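O-ureido-L-serine synthase (Streptomyces lavendulae, PDB 3X44) catalyses the pyridoxal 5'-phosphate-dependent addition of hydroxyurea to O-acetyl-L-serine, giving O-ureido-L-serine for D-cycloserine biosynthesis, and also makes L-cysteine from sulfide. Local coordinates at the interface of chains A and B. Numbering follows the deposited sequence. Chains: chain A/B, O-ureido-L-serine synthase.

The interface of chains A and B. Residues chain A 308-311, 315; chain B 112-114.
A:Ser310 and A:Asp311 dock against the backbone of B:Leu112 to B:Leu114, in strand 111-115, and three hydrogen bonds make this the tight part of the contact. The backbone N of A:Asp311 gives its hydrogen to the carbonyl O of B:Leu112 at 2.8 Å, as a neighbouring strand would. Side chains then replace the backbone on either flank of this central bond. The hydroxyl OG of A:Ser310 accepts from B:Leu114 N at 2.8 Å. That bond is fairly straight, 161° at the hydrogen, and the same OG lies close to CA of B:Val113. On the other flank, carboxylate oxygen OD2 of A:Asp311 accepts from B:Leu112 N at 2.8 Å; that donor lies 40° out of the carboxylate plane. A:Asp311 CG sits beside its own backbone N (chi1 -78°), which lets one residue grip B:Leu112 through both its amide and its carboxylate.

The apolar fringe is looser. At one end A:Leu315, in helix 312-319, brings its CD1 methyl to CG2 of B:Val113, 4.1 Å away, the two side chains crossing at about a right angle. Towards the other end the methyls of B:Leu112 and B:Leu114 meet mainly backbone; B:Leu114 CD1 stands 3.8 Å from the carbonyl O of A:Glu308, and A:Gly309 adds little buried surface.

This patch and its two-fold twin fasten each subunit's C-terminal segment, ending in helix 312-319, onto its partner, an exchange of tails that probably helps stabilise the pairing of subunits within the homotetramer.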
ATOM      1  N   GLU A 308     -34.022  -1.116 -20.022  1.00 29.24           N
ATOM      2  CA  GLU A 308     -34.008  -1.970 -18.840  1.00 29.28           C
ATOM      3  C   GLU A 308     -34.608  -3.343 -19.138  1.00 28.31           C
ATOM      4  O   GLU A 308     -34.623  -4.222 -18.274  1.00 29.76           O
ATOM      5  CB  GLU A 308     -34.786  -1.310 -17.703  1.00 26.79           C
ATOM      6  CG  GLU A 308     -34.101  -0.097 -17.115  1.00 29.22           C
ATOM      7  CD  GLU A 308     -35.032   0.739 -16.261  1.00 31.45           C
ATOM      8  OE1 GLU A 308     -35.903   0.155 -15.582  1.00 36.13           O
ATOM      9  OE2 GLU A 308     -34.896   1.980 -16.271  1.00 31.93           O
ATOM     10  N   GLY A 309     -35.092  -3.524 -20.365  1.00 29.51           N
ATOM     11  CA  GLY A 309     -35.703  -4.788 -20.753  1.00 28.62           C
ATOM     12  C   GLY A 309     -34.752  -5.798 -21.373  1.00 28.95           C
ATOM     13  O   GLY A 309     -33.566  -5.528 -21.547  1.00 28.88           O
ATOM     14  N   SER A 310     -35.282  -6.969 -21.710  1.00 27.73           N
ATOM     15  CA  SER A 310     -34.486  -8.032 -22.312  1.00 29.52           C
ATOM     16  C   SER A 310     -34.123  -7.718 -23.759  1.00 30.55           C
ATOM     17  O   SER A 310     -34.890  -7.074 -24.472  1.00 29.55           O
ATOM     18  CB  SER A 310     -35.257  -9.349 -22.254  1.00 28.68           C
ATOM     19  OG  SER A 310     -34.376 -10.441 -22.094  1.00 24.53           O
ATOM     20  N   ASP A 311     -32.957  -8.187 -24.194  1.00 32.20           N
ATOM     21  CA  ASP A 311     -32.492  -7.950 -25.561  1.00 35.45           C
ATOM     22  C   ASP A 311     -33.064  -8.956 -26.558  1.00 37.81           C
ATOM     23  O   ASP A 311     -32.339  -9.495 -27.396  1.00 35.47           O
ATOM     24  CB  ASP A 311     -30.963  -8.003 -25.617  1.00 35.40           C
ATOM     25  CG  ASP A 311     -30.318  -6.735 -25.099  1.00 34.91           C
ATOM     26  OD1 ASP A 311     -30.911  -5.654 -25.290  1.00 36.99           O
ATOM     27  OD2 ASP A 311     -29.221  -6.821 -24.500  1.00 37.08           O
ATOM     28  N   LEU A 315     -31.151 -10.491 -29.937  1.00 51.63           N
ATOM     29  CA  LEU A 315     -31.018 -11.930 -30.128  1.00 53.76           C
ATOM     30  C   LEU A 315     -31.595 -12.363 -31.472  1.00 56.74           C
ATOM     31  O   LEU A 315     -31.015 -13.195 -32.171  1.00 58.30           O
ATOM     32  CB  LEU A 315     -31.728 -12.680 -29.000  1.00 50.93           C
ATOM     33  CG  LEU A 315     -30.970 -12.747 -27.676  1.00 48.04           C
ATOM     34  CD1 LEU A 315     -31.876 -13.321 -26.602  1.00 48.11           C
ATOM     35  CD2 LEU A 315     -29.725 -13.599 -27.846  1.00 46.16           C
TER
ATOM     36  N   LEU B 112     -28.281  -7.723 -22.024  1.00 23.40           N
ATOM     37  CA  LEU B 112     -29.151  -8.265 -20.988  1.00 26.47           C
ATOM     38  C   LEU B 112     -30.216  -9.246 -21.477  1.00 27.62           C
ATOM     39  O   LEU B 112     -30.996  -8.935 -22.376  1.00 30.32           O
ATOM     40  CB  LEU B 112     -29.833  -7.095 -20.275  1.00 31.96           C
ATOM     41  CG  LEU B 112     -30.601  -7.313 -18.976  1.00 35.04           C
ATOM     42  CD1 LEU B 112     -29.730  -8.021 -17.954  1.00 38.14           C
ATOM     43  CD2 LEU B 112     -31.042  -5.959 -18.452  1.00 36.54           C
ATOM     44  N   VAL B 113     -30.234 -10.435 -20.880  1.00 25.30           N
ATOM     45  CA  VAL B 113     -31.216 -11.462 -21.207  1.00 23.43           C
ATOM     46  C   VAL B 113     -31.911 -11.795 -19.890  1.00 24.09           C
ATOM     47  O   VAL B 113     -31.325 -12.421 -19.006  1.00 24.02           O
ATOM     48  CB  VAL B 113     -30.551 -12.756 -21.774  1.00 22.80           C
ATOM     49  CG1 VAL B 113     -31.592 -13.850 -21.940  1.00 22.32           C
ATOM     50  CG2 VAL B 113     -29.892 -12.468 -23.116  1.00 18.61           C
ATOM     51  N   LEU B 114     -33.154 -11.355 -19.747  1.00 24.56           N
ATOM     52  CA  LEU B 114     -33.893 -11.610 -18.522  1.00 24.39           C
ATOM     53  C   LEU B 114     -34.756 -12.860 -18.640  1.00 23.71           C
ATOM     54  O   LEU B 114     -35.101 -13.288 -19.741  1.00 24.84           O
ATOM     55  CB  LEU B 114     -34.771 -10.403 -18.176  1.00 24.71           C
ATOM     56  CG  LEU B 114     -34.060  -9.046 -18.117  1.00 22.72           C
ATOM     57  CD1 LEU B 114     -35.062  -7.945 -17.764  1.00 20.49           C
ATOM     58  CD2 LEU B 114     -32.936  -9.108 -17.097  1.00 21.99           C
TER